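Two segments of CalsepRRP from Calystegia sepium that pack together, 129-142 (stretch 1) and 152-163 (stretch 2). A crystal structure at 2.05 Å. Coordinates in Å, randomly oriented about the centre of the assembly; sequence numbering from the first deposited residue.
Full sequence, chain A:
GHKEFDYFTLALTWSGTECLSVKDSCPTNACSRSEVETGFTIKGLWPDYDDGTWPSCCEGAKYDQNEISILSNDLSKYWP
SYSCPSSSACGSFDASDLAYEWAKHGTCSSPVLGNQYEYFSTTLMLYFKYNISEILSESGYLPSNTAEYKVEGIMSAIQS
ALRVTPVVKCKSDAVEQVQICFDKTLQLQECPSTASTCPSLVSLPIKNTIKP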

# COMPACT_ATOMS: atom_id res chain seq x y z
N LYS A 129 3.39 -4.31 11.66
CA LYS A 129 3.31 -5.69 12.12
C LYS A 129 3.82 -6.67 11.07
O LYS A 129 4.59 -7.58 11.39
CB LYS A 129 1.87 -6.06 12.49
CG LYS A 129 1.73 -7.49 12.99
CD LYS A 129 0.31 -7.86 13.35
CE LYS A 129 0.25 -9.26 13.94
NZ LYS A 129 -1.15 -9.70 14.18
N TYR A 130 3.39 -6.49 9.82
CA TYR A 130 3.81 -7.37 8.74
C TYR A 130 4.77 -6.66 7.79
O TYR A 130 4.38 -6.17 6.73
CB TYR A 130 2.58 -7.85 7.95
CG TYR A 130 1.58 -8.60 8.80
CD1 TYR A 130 0.42 -7.98 9.25
CD2 TYR A 130 1.80 -9.93 9.16
CE1 TYR A 130 -0.50 -8.66 10.05
CE2 TYR A 130 0.88 -10.62 9.95
CZ TYR A 130 -0.26 -9.98 10.39
OH TYR A 130 -1.17 -10.65 11.17
N ASN A 131 6.04 -6.63 8.19
CA ASN A 131 7.07 -5.98 7.39
C ASN A 131 7.41 -6.85 6.19
O ASN A 131 8.21 -7.78 6.29
CB ASN A 131 8.33 -5.77 8.23
CG ASN A 131 9.33 -4.87 7.55
OD1 ASN A 131 9.44 -4.87 6.32
ND2 ASN A 131 10.09 -4.12 8.33
N ILE A 132 6.80 -6.54 5.06
CA ILE A 132 7.05 -7.31 3.85
C ILE A 132 8.48 -7.14 3.36
O ILE A 132 9.06 -8.07 2.82
CB ILE A 132 6.06 -6.91 2.75
CG1 ILE A 132 4.63 -7.01 3.28
CG2 ILE A 132 6.24 -7.80 1.53
CD1 ILE A 132 4.28 -8.39 3.86
N SER A 133 9.04 -5.95 3.55
CA SER A 133 10.41 -5.68 3.13
C SER A 133 11.39 -6.60 3.87
O SER A 133 12.36 -7.08 3.29
CB SER A 133 10.77 -4.22 3.38
OG SER A 133 9.94 -3.35 2.63
N GLU A 134 11.11 -6.84 5.15
CA GLU A 134 11.94 -7.70 5.99
C GLU A 134 11.79 -9.16 5.59
O GLU A 134 12.75 -9.93 5.61
CB GLU A 134 11.57 -7.52 7.47
CG GLU A 134 12.36 -8.42 8.42
CD GLU A 134 11.92 -8.30 9.87
OE1 GLU A 134 11.96 -7.17 10.41
OE2 GLU A 134 11.54 -9.33 10.47
N ILE A 135 10.56 -9.55 5.25
CA ILE A 135 10.31 -10.93 4.85
C ILE A 135 11.08 -11.26 3.57
O ILE A 135 11.67 -12.33 3.45
CB ILE A 135 8.81 -11.17 4.60
CG1 ILE A 135 8.06 -11.16 5.94
CG2 ILE A 135 8.60 -12.50 3.88
CD1 ILE A 135 6.55 -11.27 5.82
N LEU A 136 11.08 -10.33 2.62
CA LEU A 136 11.80 -10.55 1.37
C LEU A 136 13.31 -10.55 1.59
O LEU A 136 14.01 -11.43 1.08
CB LEU A 136 11.42 -9.49 0.34
CG LEU A 136 10.00 -9.52 -0.21
CD1 LEU A 136 9.87 -8.51 -1.34
CD2 LEU A 136 9.66 -10.92 -0.72
N SER A 137 13.81 -9.59 2.36
CA SER A 137 15.24 -9.51 2.61
C SER A 137 15.79 -10.78 3.26
O SER A 137 16.86 -11.27 2.88
CB SER A 137 15.57 -8.30 3.49
OG SER A 137 14.89 -8.36 4.73
N GLU A 138 15.06 -11.33 4.22
CA GLU A 138 15.50 -12.55 4.89
C GLU A 138 15.43 -13.77 3.98
O GLU A 138 15.87 -14.86 4.34
CB GLU A 138 14.68 -12.78 6.16
CG GLU A 138 14.67 -11.57 7.09
CD GLU A 138 13.90 -11.82 8.37
OE1 GLU A 138 12.86 -12.51 8.31
OE2 GLU A 138 14.33 -11.32 9.42
N SER A 139 14.86 -13.60 2.78
CA SER A 139 14.76 -14.70 1.83
C SER A 139 15.66 -14.51 0.62
O SER A 139 15.55 -15.25 -0.36
CB SER A 139 13.31 -14.87 1.36
OG SER A 139 12.57 -15.66 2.28
N GLY A 140 16.54 -13.52 0.68
CA GLY A 140 17.46 -13.27 -0.41
C GLY A 140 16.98 -12.26 -1.45
O GLY A 140 17.72 -11.95 -2.38
N TYR A 141 15.76 -11.76 -1.29
CA TYR A 141 15.23 -10.79 -2.24
C TYR A 141 15.47 -9.38 -1.73
O TYR A 141 14.68 -8.83 -0.95
CB TYR A 141 13.74 -11.04 -2.47
CG TYR A 141 13.45 -12.47 -2.87
CD1 TYR A 141 13.09 -13.41 -1.91
CD2 TYR A 141 13.57 -12.89 -4.19
CE1 TYR A 141 12.87 -14.74 -2.25
CE2 TYR A 141 13.35 -14.22 -4.55
CZ TYR A 141 13.01 -15.14 -3.57
OH TYR A 141 12.80 -16.46 -3.91
N LEU A 142 16.58 -8.80 -2.18
CA LEU A 142 17.00 -7.47 -1.76
C LEU A 142 16.94 -6.44 -2.89
O LEU A 142 16.89 -6.79 -4.07
CB LEU A 142 18.44 -7.55 -1.24
CG LEU A 142 18.75 -8.71 -0.29
CD1 LEU A 142 20.26 -8.96 -0.26
CD2 LEU A 142 18.23 -8.40 1.10
N GLU A 152 7.63 -16.30 -8.59
CA GLU A 152 7.18 -17.44 -7.80
C GLU A 152 7.96 -17.52 -6.50
O GLU A 152 7.43 -17.96 -5.47
CB GLU A 152 7.32 -18.74 -8.60
CG GLU A 152 8.75 -19.18 -8.90
CD GLU A 152 9.41 -19.92 -7.75
OE1 GLU A 152 10.66 -20.06 -7.76
OE2 GLU A 152 8.69 -20.39 -6.84
N GLY A 153 9.22 -17.09 -6.55
CA GLY A 153 10.06 -17.11 -5.37
C GLY A 153 9.68 -16.02 -4.39
O GLY A 153 9.70 -16.22 -3.18
N ILE A 154 9.34 -14.84 -4.91
CA ILE A 154 8.92 -13.74 -4.05
C ILE A 154 7.57 -14.10 -3.43
O ILE A 154 7.35 -13.88 -2.24
CB ILE A 154 8.81 -12.43 -4.86
CG1 ILE A 154 10.22 -11.98 -5.28
CG2 ILE A 154 8.09 -11.36 -4.03
CD1 ILE A 154 10.24 -10.73 -6.13
N MET A 155 6.70 -14.66 -4.26
CA MET A 155 5.36 -15.09 -3.84
C MET A 155 5.47 -16.13 -2.72
O MET A 155 4.85 -15.99 -1.67
CB MET A 155 4.63 -15.74 -5.02
CG MET A 155 4.32 -14.82 -6.19
SD MET A 155 2.94 -13.73 -5.86
CE MET A 155 1.56 -14.68 -6.52
N SER A 156 6.24 -17.18 -2.98
CA SER A 156 6.43 -18.25 -2.01
C SER A 156 7.04 -17.75 -0.71
O SER A 156 6.67 -18.20 0.38
CB SER A 156 7.31 -19.35 -2.61
OG SER A 156 7.56 -20.38 -1.66
N ALA A 157 7.98 -16.82 -0.81
CA ALA A 157 8.62 -16.27 0.38
C ALA A 157 7.57 -15.58 1.26
O ALA A 157 7.53 -15.80 2.47
CB ALA A 157 9.71 -15.27 -0.02
N ILE A 158 6.73 -14.74 0.65
CA ILE A 158 5.70 -14.05 1.42
C ILE A 158 4.67 -15.05 1.95
O ILE A 158 4.31 -15.01 3.12
CB ILE A 158 5.01 -12.98 0.56
CG1 ILE A 158 6.05 -11.96 0.09
CG2 ILE A 158 3.91 -12.28 1.35
CD1 ILE A 158 5.54 -10.96 -0.90
N GLN A 159 4.22 -15.94 1.07
CA GLN A 159 3.25 -16.96 1.43
C GLN A 159 3.66 -17.80 2.63
O GLN A 159 2.85 -18.03 3.54
CB GLN A 159 3.01 -17.88 0.23
CG GLN A 159 2.61 -19.31 0.61
CD GLN A 159 1.27 -19.37 1.30
OE1 GLN A 159 0.93 -20.37 1.93
NE2 GLN A 159 0.49 -18.30 1.17
N SER A 160 4.90 -18.28 2.65
CA SER A 160 5.34 -19.11 3.77
C SER A 160 5.43 -18.33 5.08
O SER A 160 5.31 -18.91 6.15
CB SER A 160 6.68 -19.79 3.45
OG SER A 160 7.72 -18.84 3.28
N ALA A 161 5.61 -17.02 5.00
CA ALA A 161 5.71 -16.21 6.21
C ALA A 161 4.34 -15.76 6.74
O ALA A 161 4.13 -15.69 7.94
CB ALA A 161 6.59 -14.98 5.96
N LEU A 162 3.40 -15.48 5.83
CA LEU A 162 2.07 -15.02 6.24
C LEU A 162 1.00 -16.11 6.25
O LEU A 162 -0.03 -15.97 6.91
CB LEU A 162 1.61 -13.88 5.32
CG LEU A 162 2.59 -12.71 5.15
CD1 LEU A 162 2.02 -11.67 4.20
CD2 LEU A 162 2.88 -12.09 6.51
N ARG A 163 1.23 -17.18 5.50
CA ARG A 163 0.28 -18.28 5.41
C ARG A 163 -0.88 -17.88 4.50
O ARG A 163 -1.93 -18.53 4.46
CB ARG A 163 -0.22 -18.68 6.80
CG ARG A 163 0.90 -19.14 7.74
CD ARG A 163 0.47 -19.15 9.20
NE ARG A 163 1.57 -19.51 10.09
CZ ARG A 163 1.56 -19.35 11.42
NH1 ARG A 163 0.49 -18.83 12.01
NH2 ARG A 163 2.61 -19.70 12.14

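What is the central bump of this contact, and what hollow receives it? Ile-135 points toward the second helix and sits as a knob among Ala-157, Ile-158, Ala-161 and Leu-162. Two of these four residues are alanines, whose short side chains let the knob come close to the helix. Ile-135 CG2 lies 3.7 Å from Ala-157 O and 4.1 Å from Ile-158 CA, so this methyl rests on the helix backbone, and it also touches Ala-161, whose CB is 3.8 Å from Ile-135 CG2. With chi1 in m and chi2 in t, the longer branch reaches further along the helix, bringing Ile-135 CD1 to 3.7 Å from Ala-161 CB and 3.8 Å from Leu-162 CD2. The CA atoms of Ile-135 and Ile-158 are 6.5 Å apart, a close approach for helices whose axes come within 9.3 Å and whose directions differ by 115°.

How is the space around the knob filled? Ile-132 and Leu-136 leave their helix sideways, but the ends of both side chains come nearer to the second stretch. Leu-136 CD2 fits between two isoleucines, 3.7 Å from Ile-154 CG2 and 3.8 Å from Ile-158 CG1. Ile-158 also serves Ile-132: its CD1 is 4.0 Å from Ile-132 CG2. The other end of Ile-132 meets Leu-162, with 4.0 Å between Ile-132 CD1 and Leu-162 CD1. Leu-162 in turn offers its second methyl to Tyr-130, whose CD2 is 3.6 Å from Leu-162 CD2. That same methyl touches Ile-135, so Leu-162 joins three side chains of the first stretch.

Where does Tyr-141 find room for its ring? Ser-137 to Gly-140 form a type I beta turn, and the backbone bond from Tyr-141 N to Leu-136 O, 3.0 Å, ties the tyrosine back to the helix. Its side chain then points toward the second stretch and lies along Gly-153, Ile-154 and Ala-157. Ile-154 CG1 packs over one face of the ring, 4.1 Å from its centroid and 28° off the normal, a CH-pi contact; its nearest ring atom is Tyr-141 CD2 at 3.6 Å. Ala-157 CB approaches obliquely, 3.9 Å from Tyr-141 CE1. At the tip, Tyr-141 OH comes within 3.2 Å of Gly-153 CA. The hollow there depends on the absence of a side chain: a CB at Gly-153 would stand only 2.3 Å from Tyr-141 OH, a clash.

What holds the two surfaces together? Chiefly the fit of apolar groups, for no clear hydrogen bond crosses between the stretches, and together they bury 503 Å². Ala-157 shows how much a small residue can accommodate: besides Ile-135 and Tyr-141, it meets the turn, where Ser-139 OG lies 3.7 Å from Ala-157 CB. Hydrogen bonding instead shapes each partner from within. At the start of the first helix, Asn-131 OD1 accepts from Glu-134 N at 2.8 Å, a capping bond made by a side chain that points away from the contact.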